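Uncharacterized protein (Thermus thermophilus, PDB 2DBS) is of unknown function, belongs to the DUF5647 family and packs as a two-fold symmetric pair of chains in the crystal. Local coordinates at the interface of chains A and B. Coordinates in Å, arbitrary orientation; residue numbers count along the deposited sequence, not the author numbering. Chains: chain A/B, hypothetical protein TTHC002.

Contact 1 and contact 2 are neighbouring patches of the two-fold symmetric interface between chains A and B, their C-alpha centres about 13 Å apart. B:Tyr65 belongs to both. Strands 63-69, 72-79 and 81-84 serve each patch, while helix 42-53 and strand 33-38 of chain B enter at contact 1. Strand 81-84 pairs with strand 72-79 of the other chain in both, through B:Glu84 at contact 1 and through A:Lys81 and A:Glu82 at contact 2. Paired strands and buried leucines suggest a stable dimer, although the crystal structure alone does not show which oligomer forms in solution.

Contact 1: the interface of chains A and B. Residues chain A 39, 67, 69, 74-75; chain B 37, 49, 53, 65, 84.
A:Ile74 and A:Arg75 of strand 72-79 pack on B:Leu49 and B:Met53 of helix 42-53, a helix-on-sheet patch that joins the two DUF5647 chains through an apolar cluster bordered by a salt bridge; A:Arg75 also pairs with B:Glu84 of strand 81-84 in an antiparallel beta bridge. B:Leu49 is the central wedge. CG anti to the backbone N (chi1 -169°) puts its branched end among the chain A side chains: CD1 meets A:Leu67 CD1 at 3.5 Å, whereas CD2 presses on A:Ile74 CG2 at 3.3 Å, a close methyl-methyl fit. The side chains of A:Ile74 and B:Leu49 run past each other in opposite senses. A:Leu39 CD2 and A:Leu69 CD1 each come to B:Leu49 CD2 at 4.1 Å, while B:Leu37 extends the cluster beside A:Leu39.

Next to it, the A:Arg75 chain bends at chi3 (-46°) and carries its guanidinium to the carboxylate of B:Glu84, making a salt bridge. OE1 of B:Glu84, 17° out of the guanidinium plane, is modelled implausibly close to NE, so the detail of that bond is doubtful. NH2 hydrogen-bonds OE2 of B:Glu84 at 2.7 Å. B:Met53, a selenomethionine, turns its SE toward A:Ile74 CG2; its CG is modelled too close to the guanidinium nitrogens of A:Arg75, and the exact fit there is doubtful. The phenol OH of B:Tyr65 approaches A:Arg75 CD at 4.0 Å.

Contact 2: the interface of chains A and B. Residues chain A 65, 77, 79-82; chain B 65, 76-78.
A:Lys81 and B:Leu78 face each other in an antiparallel strand pairing between the chains, where strand 81-84 of chain A runs against strand 72-79 of chain B and continues the sheet of one chain into the other; aromatic and leucine side chains fill in beside it. Two backbone bonds join this pair: A:Lys81 N gives to B:Leu78 O at 2.9 Å, and B:Leu78 N gives to A:Lys81 O at 2.6 Å. A:Gly80 N adds a weak bond to the same B:Leu78 oxygen. Beside these bonds CB of A:Lys81 touches CD2 of B:Leu78, and A:Glu82 continues the pairing opposite B:Leu77.

Away from the strand pair, A:Leu77 and B:Tyr65 reach tip to tip. With CG anti to the carbonyl carbon (chi1 -41°), the branched end of A:Leu77 points across the interface and lays CD1 over the middle of the B:Tyr65 ring, 3.3 Å from the centroid, as a CH-pi contact; CD2 sits nearer the phenol end. An alanine in place of B:Tyr65 would probably open a gap under A:Leu77 and leave its CD1 methyl without the aromatic face it rests on.

B:Leu77 does the corresponding work against A:Tyr65. Its CD1 lies over the centre of that ring, 4.1 Å from the plane, and on the same face CD2 comes to CZ of A:Tyr65 at 3.4 Å. A:Leu79 CD1 touches B:Leu77 CB at 3.9 Å. Within chain A, A:Glu82 helps fix the ring: OH of A:Tyr65 donates to OE2 of A:Glu82 at 2.8 Å, meeting the anti side of the carboxylate 25° out of its plane.

Contact 1: the interface of chains A and B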
loop_
_atom_site.group_PDB
_atom_site.type_symbol
_atom_site.label_atom_id
_atom_site.label_comp_id
_atom_site.label_asym_id
_atom_site.label_seq_id
_atom_site.Cartn_x
_atom_site.Cartn_y
_atom_site.Cartn_z
ATOM N N LEU A 39 8.644 0.926 3.358
ATOM C CA LEU A 39 9.050 0.904 1.944
ATOM C C LEU A 39 10.567 0.912 1.704
ATOM O O LEU A 39 11.025 0.554 0.624
ATOM C CB LEU A 39 8.417 2.078 1.188
ATOM C CG LEU A 39 7.065 1.915 0.482
ATOM C CD1 LEU A 39 6.488 0.499 0.679
ATOM C CD2 LEU A 39 6.114 2.976 0.999
ATOM N N LEU A 67 2.445 3.390 5.436
ATOM C CA LEU A 67 3.646 3.409 4.620
ATOM C C LEU A 67 4.715 4.180 5.347
ATOM O O LEU A 67 4.541 5.355 5.644
ATOM C CB LEU A 67 3.358 4.071 3.277
ATOM C CG LEU A 67 2.006 3.744 2.650
ATOM C CD1 LEU A 67 1.984 4.380 1.278
ATOM C CD2 LEU A 67 1.762 2.230 2.570
ATOM N N LEU A 69 8.903 5.412 5.915
ATOM C CA LEU A 69 10.162 5.799 5.283
ATOM C C LEU A 69 11.058 6.349 6.392
ATOM O O LEU A 69 10.591 7.046 7.305
ATOM C CB LEU A 69 9.938 6.840 4.186
ATOM C CG LEU A 69 9.472 6.145 2.909
ATOM C CD1 LEU A 69 8.817 7.138 1.968
ATOM C CD2 LEU A 69 10.661 5.443 2.257
ATOM N N ILE A 74 4.730 7.919 6.581
ATOM C CA ILE A 74 4.672 8.920 5.514
ATOM C C ILE A 74 3.245 9.041 4.940
ATOM O O ILE A 74 2.832 10.117 4.458
ATOM C CB ILE A 74 5.722 8.552 4.407
ATOM C CG1 ILE A 74 7.043 9.248 4.711
ATOM C CG2 ILE A 74 5.210 8.872 3.019
ATOM C CD1 ILE A 74 6.954 10.764 4.761
ATOM N N ARG A 75 2.492 7.945 5.016
ATOM C CA ARG A 75 1.123 7.951 4.532
ATOM C C ARG A 75 0.320 6.756 5.009
ATOM O O ARG A 75 0.866 5.678 5.194
ATOM C CB ARG A 75 1.100 7.991 3.009
ATOM C CG ARG A 75 -0.229 7.553 2.411
ATOM C CD ARG A 75 -0.347 8.068 1.025
ATOM N NE ARG A 75 0.050 9.467 1.022
ATOM C CZ ARG A 75 1.133 9.934 0.408
ATOM N NH1 ARG A 75 1.925 9.104 -0.270
ATOM N NH2 ARG A 75 1.435 11.225 0.501
ATOM N N LEU B 37 4.024 -0.172 -5.924
ATOM C CA LEU B 37 5.005 -0.173 -4.842
ATOM C C LEU B 37 5.796 -1.464 -4.667
ATOM O O LEU B 37 5.339 -2.408 -4.023
ATOM C CB LEU B 37 4.350 0.174 -3.504
ATOM C CG LEU B 37 3.720 1.547 -3.380
ATOM C CD1 LEU B 37 3.247 1.724 -1.961
ATOM C CD2 LEU B 37 4.703 2.626 -3.756
ATOM N N LEU B 49 6.088 6.494 -4.513
ATOM C CA LEU B 49 5.251 7.187 -3.521
ATOM C C LEU B 49 5.447 8.698 -3.648
ATOM O O LEU B 49 4.527 9.470 -3.409
ATOM C CB LEU B 49 5.560 6.734 -2.073
ATOM C CG LEU B 49 4.560 7.213 -0.984
ATOM C CD1 LEU B 49 3.194 6.579 -1.212
ATOM C CD2 LEU B 49 5.059 6.869 0.422
HETATM N N MSE B 53 2.544 11.457 -4.053
HETATM C CA MSE B 53 2.422 12.552 -3.086
HETATM C C MSE B 53 2.445 13.929 -3.745
HETATM O O MSE B 53 1.529 14.725 -3.548
HETATM C CB MSE B 53 3.558 12.520 -2.068
HETATM C CG MSE B 53 3.638 11.290 -1.181
HETATM SE SE MSE B 53 5.082 11.456 0.120
HETATM C CE MSE B 53 4.124 12.359 1.528
ATOM N N TYR B 65 -3.278 0.726 -5.452
ATOM C CA TYR B 65 -1.952 0.329 -5.031
ATOM C C TYR B 65 -1.687 -1.097 -5.452
ATOM O O TYR B 65 -2.473 -1.970 -5.153
ATOM C CB TYR B 65 -1.825 0.430 -3.507
ATOM C CG TYR B 65 -1.428 1.801 -3.036
ATOM C CD1 TYR B 65 -2.357 2.837 -2.991
ATOM C CD2 TYR B 65 -0.093 2.090 -2.737
ATOM C CE1 TYR B 65 -1.963 4.137 -2.671
ATOM C CE2 TYR B 65 0.309 3.369 -2.421
ATOM C CZ TYR B 65 -0.624 4.388 -2.394
ATOM O OH TYR B 65 -0.218 5.664 -2.119
ATOM N N GLU B 84 -2.733 11.857 4.694
ATOM C CA GLU B 84 -1.356 12.329 4.742
ATOM C C GLU B 84 -0.969 12.429 6.199
ATOM O O GLU B 84 -1.648 13.080 6.984
ATOM C CB GLU B 84 -1.244 13.701 4.072
ATOM C CG GLU B 84 -0.178 13.794 2.992
ATOM C CD GLU B 84 -0.274 12.655 1.984
ATOM O OE1 GLU B 84 0.009 11.499 2.355
ATOM O OE2 GLU B 84 -0.632 12.913 0.822
#

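Contact 2: the interface of chains A and B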
loop_
_atom_site.group_PDB
_atom_site.type_symbol
_atom_site.label_atom_id
_atom_site.label_comp_id
_atom_site.label_asym_id
_atom_site.label_seq_id
_atom_site.Cartn_x
_atom_site.Cartn_y
_atom_site.Cartn_z
ATOM N N TYR A 65 -3.011 0.562 6.061
ATOM C CA TYR A 65 -1.617 0.415 5.739
ATOM C C TYR A 65 -0.880 1.676 6.108
ATOM O O TYR A 65 -1.296 2.769 5.755
ATOM C CB TYR A 65 -1.462 0.116 4.252
ATOM C CG TYR A 65 -2.042 -1.223 3.868
ATOM C CD1 TYR A 65 -3.390 -1.353 3.553
ATOM C CD2 TYR A 65 -1.236 -2.371 3.842
ATOM C CE1 TYR A 65 -3.917 -2.589 3.216
ATOM C CE2 TYR A 65 -1.758 -3.596 3.511
ATOM C CZ TYR A 65 -3.098 -3.698 3.193
ATOM O OH TYR A 65 -3.610 -4.888 2.787
ATOM N N LEU A 77 -3.154 4.391 4.162
ATOM C CA LEU A 77 -4.131 4.039 3.136
ATOM C C LEU A 77 -5.300 3.385 3.864
ATOM O O LEU A 77 -5.133 2.369 4.529
ATOM C CB LEU A 77 -3.549 3.051 2.115
ATOM C CG LEU A 77 -2.123 3.234 1.611
ATOM C CD1 LEU A 77 -1.963 2.437 0.364
ATOM C CD2 LEU A 77 -1.815 4.692 1.319
ATOM N N LEU A 79 -8.328 1.264 3.664
ATOM C CA LEU A 79 -8.874 0.315 2.735
ATOM C C LEU A 79 -10.337 0.378 2.359
ATOM O O LEU A 79 -11.222 0.655 3.179
ATOM C CB LEU A 79 -8.540 -1.096 3.199
ATOM C CG LEU A 79 -7.638 -1.886 2.261
ATOM C CD1 LEU A 79 -6.387 -1.096 1.920
ATOM C CD2 LEU A 79 -7.299 -3.179 2.940
ATOM N N GLY A 80 -10.542 0.127 1.069
ATOM C CA GLY A 80 -11.850 0.046 0.467
ATOM C C GLY A 80 -11.911 -1.452 0.207
ATOM O O GLY A 80 -12.723 -2.174 0.780
ATOM N N LYS A 81 -11.012 -1.934 -0.637
ATOM C CA LYS A 81 -10.965 -3.350 -0.923
ATOM C C LYS A 81 -9.560 -3.825 -1.196
ATOM O O LYS A 81 -8.675 -3.042 -1.489
ATOM C CB LYS A 81 -11.866 -3.688 -2.106
ATOM C CG LYS A 81 -13.143 -4.420 -1.692
ATOM C CD LYS A 81 -12.939 -5.947 -1.529
ATOM C CE LYS A 81 -11.758 -6.352 -0.614
ATOM N NZ LYS A 81 -11.844 -5.880 0.799
ATOM N N GLU A 82 -9.369 -5.128 -1.067
ATOM C CA GLU A 82 -8.088 -5.768 -1.305
ATOM C C GLU A 82 -8.295 -6.817 -2.378
ATOM O O GLU A 82 -9.388 -7.342 -2.539
ATOM C CB GLU A 82 -7.600 -6.436 -0.039
ATOM C CG GLU A 82 -7.326 -5.482 1.058
ATOM C CD GLU A 82 -7.134 -6.191 2.355
ATOM O OE1 GLU A 82 -8.149 -6.584 2.956
ATOM O OE2 GLU A 82 -5.975 -6.369 2.770
ATOM N N TYR B 65 -3.278 0.726 -5.452
ATOM C CA TYR B 65 -1.952 0.329 -5.031
ATOM C C TYR B 65 -1.687 -1.097 -5.452
ATOM O O TYR B 65 -2.473 -1.970 -5.153
ATOM C CB TYR B 65 -1.825 0.430 -3.507
ATOM C CG TYR B 65 -1.428 1.801 -3.036
ATOM C CD1 TYR B 65 -2.357 2.837 -2.991
ATOM C CD2 TYR B 65 -0.093 2.090 -2.737
ATOM C CE1 TYR B 65 -1.963 4.137 -2.671
ATOM C CE2 TYR B 65 0.309 3.369 -2.421
ATOM C CZ TYR B 65 -0.624 4.388 -2.394
ATOM O OH TYR B 65 -0.218 5.664 -2.119
ATOM N N LEU B 76 -3.483 -6.073 -4.620
ATOM C CA LEU B 76 -3.980 -4.771 -5.047
ATOM C C LEU B 76 -4.900 -4.188 -3.957
ATOM O O LEU B 76 -5.805 -4.868 -3.485
ATOM C CB LEU B 76 -4.765 -4.900 -6.361
ATOM C CG LEU B 76 -4.175 -5.456 -7.668
ATOM C CD1 LEU B 76 -5.144 -5.139 -8.770
ATOM C CD2 LEU B 76 -2.847 -4.827 -8.025
ATOM N N LEU B 77 -4.662 -2.938 -3.555
ATOM C CA LEU B 77 -5.468 -2.273 -2.527
ATOM C C LEU B 77 -6.330 -1.238 -3.228
ATOM O O LEU B 77 -5.808 -0.303 -3.830
ATOM C CB LEU B 77 -4.553 -1.583 -1.513
ATOM C CG LEU B 77 -3.372 -2.469 -1.098
ATOM C CD1 LEU B 77 -2.245 -1.657 -0.545
ATOM C CD2 LEU B 77 -3.851 -3.505 -0.088
ATOM N N LEU B 78 -7.647 -1.428 -3.185
ATOM C CA LEU B 78 -8.584 -0.506 -3.820
ATOM C C LEU B 78 -8.976 0.573 -2.831
ATOM O O LEU B 78 -9.666 0.324 -1.840
ATOM C CB LEU B 78 -9.828 -1.243 -4.316
ATOM C CG LEU B 78 -9.768 -2.055 -5.630
ATOM C CD1 LEU B 78 -8.451 -1.814 -6.348
ATOM C CD2 LEU B 78 -9.979 -3.549 -5.333
#